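Local coordinates for beta-galactosidase/beta-glucuronidase (Faecalibacterium prausnitzii L2-6, PDB 6MVF), which binds flavin mononucleotide and is a family 2 glycoside hydrolase that acts as a beta-glucuronidase, possibly with beta-galactosidase activity, at residues Thr313-Lys325 / Ser340-Phe352. Sequence-based numbering, arbitrary orientation.
Sequences TVEDHYQDAQIIK and SQDFYDACDELGF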
loop_
_atom_site.group_PDB
_atom_site.type_symbol
_atom_site.label_atom_id
_atom_site.label_comp_id
_atom_site.label_asym_id
_atom_site.label_seq_id
_atom_site.Cartn_x
_atom_site.Cartn_y
_atom_site.Cartn_z
ATOM N N THR A 313 -14.575 -10.671 -8.553
ATOM C CA THR A 313 -13.992 -9.386 -8.227
ATOM C C THR A 313 -13.060 -8.928 -9.347
ATOM O O THR A 313 -12.742 -9.669 -10.284
ATOM C CB THR A 313 -13.240 -9.470 -6.902
ATOM O OG1 THR A 313 -12.079 -10.293 -7.067
ATOM C CG2 THR A 313 -14.128 -10.076 -5.832
ATOM N N VAL A 314 -12.619 -7.678 -9.235
ATOM C CA VAL A 314 -11.649 -7.136 -10.176
ATOM C C VAL A 314 -10.358 -7.968 -10.165
ATOM O O VAL A 314 -9.740 -8.192 -11.216
ATOM C CB VAL A 314 -11.398 -5.641 -9.860
ATOM C CG1 VAL A 314 -10.617 -5.459 -8.533
ATOM C CG2 VAL A 314 -10.680 -4.944 -10.996
ATOM N N GLU A 315 -9.933 -8.446 -8.985
ATOM C CA GLU A 315 -8.756 -9.307 -8.918
ATOM C C GLU A 315 -8.987 -10.604 -9.662
ATOM O O GLU A 315 -8.055 -11.158 -10.262
ATOM C CB GLU A 315 -8.374 -9.623 -7.471
ATOM C CG GLU A 315 -7.939 -8.447 -6.656
ATOM C CD GLU A 315 -9.113 -7.655 -6.104
ATOM O OE1 GLU A 315 -10.210 -8.243 -5.891
ATOM O OE2 GLU A 315 -8.931 -6.434 -5.883
ATOM N N ASP A 316 -10.216 -11.120 -9.625
ATOM C CA ASP A 316 -10.518 -12.327 -10.388
ATOM C C ASP A 316 -10.287 -12.095 -11.874
ATOM O O ASP A 316 -9.667 -12.922 -12.551
ATOM C CB ASP A 316 -11.955 -12.782 -10.139
ATOM C CG ASP A 316 -12.187 -13.226 -8.704
ATOM O OD1 ASP A 316 -11.291 -13.873 -8.108
ATOM O OD2 ASP A 316 -13.274 -12.911 -8.160
ATOM N N HIS A 317 -10.761 -10.965 -12.391
ATOM C CA HIS A 317 -10.678 -10.728 -13.825
ATOM C C HIS A 317 -9.229 -10.592 -14.273
ATOM O O HIS A 317 -8.810 -11.236 -15.244
ATOM C CB HIS A 317 -11.484 -9.485 -14.202
ATOM C CG HIS A 317 -12.954 -9.630 -13.970
ATOM N ND1 HIS A 317 -13.690 -10.674 -14.495
ATOM C CD2 HIS A 317 -13.829 -8.857 -13.281
ATOM C CE1 HIS A 317 -14.955 -10.535 -14.139
ATOM N NE2 HIS A 317 -15.067 -9.442 -13.402
ATOM N N TYR A 318 -8.444 -9.774 -13.560
ATOM C CA TYR A 318 -7.036 -9.595 -13.904
ATOM C C TYR A 318 -6.244 -10.877 -13.705
ATOM O O TYR A 318 -5.295 -11.135 -14.449
ATOM C CB TYR A 318 -6.432 -8.438 -13.095
ATOM C CG TYR A 318 -6.706 -7.075 -13.718
ATOM C CD1 TYR A 318 -7.932 -6.437 -13.552
ATOM C CD2 TYR A 318 -5.749 -6.440 -14.493
ATOM C CE1 TYR A 318 -8.186 -5.184 -14.126
ATOM C CE2 TYR A 318 -5.994 -5.193 -15.080
ATOM C CZ TYR A 318 -7.209 -4.571 -14.893
ATOM O OH TYR A 318 -7.450 -3.346 -15.478
ATOM N N GLN A 319 -6.622 -11.707 -12.738
ATOM C CA GLN A 319 -5.929 -12.981 -12.583
ATOM C C GLN A 319 -6.163 -13.874 -13.797
ATOM O O GLN A 319 -5.223 -14.488 -14.324
ATOM C CB GLN A 319 -6.377 -13.675 -11.301
ATOM C CG GLN A 319 -5.583 -14.937 -11.001
ATOM C CD GLN A 319 -6.306 -15.919 -10.075
ATOM O OE1 GLN A 319 -7.462 -15.708 -9.683
ATOM N NE2 GLN A 319 -5.625 -17.004 -9.730
ATOM N N ASP A 320 -7.418 -13.971 -14.249
ATOM C CA ASP A 320 -7.704 -14.648 -15.514
ATOM C C ASP A 320 -6.829 -14.111 -16.644
ATOM O O ASP A 320 -6.181 -14.877 -17.364
ATOM C CB ASP A 320 -9.180 -14.486 -15.878
ATOM C CG ASP A 320 -10.085 -15.441 -15.111
ATOM O OD1 ASP A 320 -9.581 -16.244 -14.271
ATOM O OD2 ASP A 320 -11.313 -15.381 -15.363
ATOM N N ALA A 321 -6.791 -12.783 -16.797
ATOM C CA ALA A 321 -6.047 -12.182 -17.890
ATOM C C ALA A 321 -4.568 -12.525 -17.804
ATOM O O ALA A 321 -3.947 -12.871 -18.816
ATOM C CB ALA A 321 -6.262 -10.676 -17.886
ATOM N N GLN A 322 -3.997 -12.476 -16.598
ATOM C CA GLN A 322 -2.578 -12.777 -16.437
ATOM C C GLN A 322 -2.273 -14.242 -16.725
ATOM O O GLN A 322 -1.253 -14.556 -17.351
ATOM C CB GLN A 322 -2.113 -12.382 -15.035
ATOM C CG GLN A 322 -1.513 -10.987 -15.003
ATOM C CD GLN A 322 -2.037 -10.103 -13.864
ATOM O OE1 GLN A 322 -2.355 -10.593 -12.765
ATOM N NE2 GLN A 322 -2.127 -8.782 -14.122
ATOM N N ILE A 323 -3.131 -15.156 -16.282
ATOM C CA ILE A 323 -2.907 -16.558 -16.617
ATOM C C ILE A 323 -2.914 -16.752 -18.132
ATOM O O ILE A 323 -2.038 -17.430 -18.694
ATOM C CB ILE A 323 -3.940 -17.451 -15.916
ATOM C CG1 ILE A 323 -3.649 -17.475 -14.418
ATOM C CG2 ILE A 323 -3.879 -18.846 -16.492
ATOM C CD1 ILE A 323 -4.788 -18.018 -13.552
ATOM N N ILE A 324 -3.858 -16.104 -18.822
ATOM C CA ILE A 324 -3.918 -16.251 -20.273
ATOM C C ILE A 324 -2.707 -15.602 -20.943
ATOM O O ILE A 324 -2.201 -16.122 -21.948
ATOM C CB ILE A 324 -5.251 -15.697 -20.797
ATOM C CG1 ILE A 324 -6.404 -16.543 -20.235
ATOM C CG2 ILE A 324 -5.267 -15.693 -22.331
ATOM C CD1 ILE A 324 -7.728 -15.824 -20.210
ATOM N N LYS A 325 -2.202 -14.486 -20.388
ATOM C CA LYS A 325 -0.971 -13.878 -20.891
ATOM C C LYS A 325 0.227 -14.812 -20.747
ATOM O O LYS A 325 1.027 -14.948 -21.679
ATOM C CB LYS A 325 -0.690 -12.553 -20.178
ATOM C CG LYS A 325 0.436 -11.731 -20.824
ATOM C CD LYS A 325 -0.095 -11.038 -22.073
ATOM C CE LYS A 325 0.972 -10.302 -22.813
ATOM N NZ LYS A 325 0.441 -9.809 -24.090
ATOM N N SER A 340 -17.225 -8.106 -18.056
ATOM C CA SER A 340 -17.033 -6.994 -17.134
ATOM C C SER A 340 -16.144 -5.918 -17.748
ATOM O O SER A 340 -15.167 -6.211 -18.446
ATOM C CB SER A 340 -16.397 -7.502 -15.849
ATOM O OG SER A 340 -15.883 -6.431 -15.079
ATOM N N GLN A 341 -16.461 -4.658 -17.461
ATOM C CA GLN A 341 -15.523 -3.602 -17.811
ATOM C C GLN A 341 -14.127 -3.926 -17.294
ATOM O O GLN A 341 -13.132 -3.701 -17.991
ATOM C CB GLN A 341 -16.016 -2.260 -17.287
ATOM C CG GLN A 341 -17.180 -1.679 -18.112
ATOM C CD GLN A 341 -16.924 -1.777 -19.603
ATOM O OE1 GLN A 341 -15.968 -1.190 -20.117
ATOM N NE2 GLN A 341 -17.758 -2.559 -20.302
ATOM N N ASP A 342 -14.039 -4.539 -16.115
ATOM C CA ASP A 342 -12.737 -4.961 -15.608
ATOM C C ASP A 342 -12.009 -5.859 -16.602
ATOM O O ASP A 342 -10.800 -5.684 -16.832
ATOM C CB ASP A 342 -12.883 -5.672 -14.257
ATOM C CG ASP A 342 -13.322 -4.729 -13.124
ATOM O OD1 ASP A 342 -13.267 -3.481 -13.297
ATOM O OD2 ASP A 342 -13.732 -5.251 -12.055
ATOM N N PHE A 343 -12.709 -6.826 -17.213
ATOM C CA PHE A 343 -11.938 -7.722 -18.070
ATOM C C PHE A 343 -11.557 -7.053 -19.383
ATOM O O PHE A 343 -10.455 -7.295 -19.890
ATOM C CB PHE A 343 -12.659 -9.053 -18.336
ATOM C CG PHE A 343 -11.735 -10.121 -18.896
ATOM C CD1 PHE A 343 -11.027 -10.968 -18.042
ATOM C CD2 PHE A 343 -11.510 -10.231 -20.263
ATOM C CE1 PHE A 343 -10.139 -11.927 -18.541
ATOM C CE2 PHE A 343 -10.623 -11.199 -20.766
ATOM C CZ PHE A 343 -9.936 -12.042 -19.898
ATOM N N TYR A 344 -12.432 -6.207 -19.946
ATOM C CA TYR A 344 -12.023 -5.439 -21.120
ATOM C C TYR A 344 -10.854 -4.529 -20.781
ATOM O O TYR A 344 -9.879 -4.461 -21.536
ATOM C CB TYR A 344 -13.182 -4.630 -21.699
ATOM C CG TYR A 344 -14.301 -5.479 -22.268
ATOM C CD1 TYR A 344 -14.059 -6.404 -23.274
ATOM C CD2 TYR A 344 -15.596 -5.368 -21.777
ATOM C CE1 TYR A 344 -15.079 -7.196 -23.772
ATOM C CE2 TYR A 344 -16.616 -6.152 -22.262
ATOM C CZ TYR A 344 -16.359 -7.066 -23.262
ATOM O OH TYR A 344 -17.384 -7.845 -23.741
ATOM N N ASP A 345 -10.909 -3.866 -19.620
ATOM C CA ASP A 345 -9.772 -3.079 -19.148
ATOM C C ASP A 345 -8.488 -3.913 -19.101
ATOM O O ASP A 345 -7.450 -3.512 -19.648
ATOM C CB ASP A 345 -10.082 -2.498 -17.768
ATOM C CG ASP A 345 -11.104 -1.363 -17.813
ATOM O OD1 ASP A 345 -11.234 -0.718 -18.885
ATOM O OD2 ASP A 345 -11.763 -1.108 -16.763
ATOM N N ALA A 346 -8.549 -5.088 -18.455
ATOM C CA ALA A 346 -7.402 -5.991 -18.426
ATOM C C ALA A 346 -6.917 -6.364 -19.826
ATOM O O ALA A 346 -5.711 -6.528 -20.037
ATOM C CB ALA A 346 -7.736 -7.256 -17.649
ATOM N N CYS A 347 -7.823 -6.491 -20.796
ATOM C CA CYS A 347 -7.391 -6.800 -22.161
ATOM C C CYS A 347 -6.699 -5.613 -22.829
ATOM O O CYS A 347 -5.683 -5.785 -23.517
ATOM C CB CYS A 347 -8.589 -7.258 -22.984
ATOM S SG CYS A 347 -9.096 -8.896 -22.490
ATOM N N ASP A 348 -7.263 -4.414 -22.677
ATOM C CA ASP A 348 -6.608 -3.211 -23.170
ATOM C C ASP A 348 -5.199 -3.082 -22.601
ATOM O O ASP A 348 -4.259 -2.685 -23.307
ATOM C CB ASP A 348 -7.433 -1.966 -22.793
ATOM C CG ASP A 348 -8.856 -1.946 -23.412
ATOM O OD1 ASP A 348 -9.099 -2.515 -24.501
ATOM O OD2 ASP A 348 -9.745 -1.315 -22.802
ATOM N N GLU A 349 -5.031 -3.403 -21.318
ATOM C CA GLU A 349 -3.754 -3.130 -20.664
ATOM C C GLU A 349 -2.738 -4.237 -20.904
ATOM O O GLU A 349 -1.560 -3.950 -21.129
ATOM C CB GLU A 349 -3.967 -2.900 -19.168
ATOM C CG GLU A 349 -4.551 -1.522 -18.896
ATOM C CD GLU A 349 -5.636 -1.526 -17.819
ATOM O OE1 GLU A 349 -5.538 -2.371 -16.880
ATOM O OE2 GLU A 349 -6.582 -0.682 -17.929
ATOM N N LEU A 350 -3.161 -5.503 -20.870
ATOM C CA LEU A 350 -2.223 -6.587 -21.107
ATOM C C LEU A 350 -2.030 -6.889 -22.585
ATOM O O LEU A 350 -1.043 -7.542 -22.943
ATOM C CB LEU A 350 -2.672 -7.842 -20.357
ATOM C CG LEU A 350 -2.675 -7.639 -18.834
ATOM C CD1 LEU A 350 -3.181 -8.863 -18.095
ATOM C CD2 LEU A 350 -1.285 -7.313 -18.348
ATOM N N GLY A 351 -2.934 -6.420 -23.451
ATOM C CA GLY A 351 -2.802 -6.623 -24.881
ATOM C C GLY A 351 -3.274 -7.973 -25.389
ATOM O O GLY A 351 -2.484 -8.919 -25.486
ATOM N N PHE A 352 -4.572 -8.064 -25.693
ATOM C CA PHE A 352 -5.179 -9.194 -26.385
ATOM C C PHE A 352 -6.140 -8.656 -27.429
ATOM O O PHE A 352 -6.868 -7.694 -27.163
ATOM C CB PHE A 352 -6.000 -10.122 -25.468
ATOM C CG PHE A 352 -5.228 -10.747 -24.369
ATOM C CD1 PHE A 352 -4.395 -11.827 -24.612
ATOM C CD2 PHE A 352 -5.383 -10.305 -23.068
ATOM C CE1 PHE A 352 -3.688 -12.438 -23.575
ATOM C CE2 PHE A 352 -4.687 -10.914 -22.025
ATOM C CZ PHE A 352 -3.835 -11.980 -22.277
HETATM O O HOH W 1 -10.373 -2.106 -14.629
#
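Tyr318 lies across helix 341-350 as a knob among Asp342, Asp345, Ala346 and Glu349. Ala346 CB sits over the centre of its ring, a CH-pi contact 3.7 Å from the ring centroid, while the hydroxyl reaches past it and donates to the syn side of Glu349 OE1 (2.6 Å from Tyr318 OH). A water bonded to Asp345 OD2 also donates to that hydroxyl. A phenylalanine here would keep the ring over Ala346 but would probably leave Glu349 OE1 without its donor and the water less firmly held.

The reverse knob is Phe343. With CG anti to the backbone N (chi1 -164°), its ring swings to helix 314-327 among His317, Asp320, Ala321 and Ile324, meeting Asp320 CB at its edge; the same side chain also touches Ile332 and Leu334 of strand 331-334.

Leu350 lays CD1 on Ala321 CB, 3.6 Å away, and its carbonyl O accepts from Lys325 NZ at 2.9 Å.

The two helices run roughly parallel, their axes 37° apart and 8.7 Å at closest approach. Joined through strand 331-334, they are successive outer helices of the (beta/alpha)8 TIM barrel, packed side by side over the parallel strands in the manner of this fold.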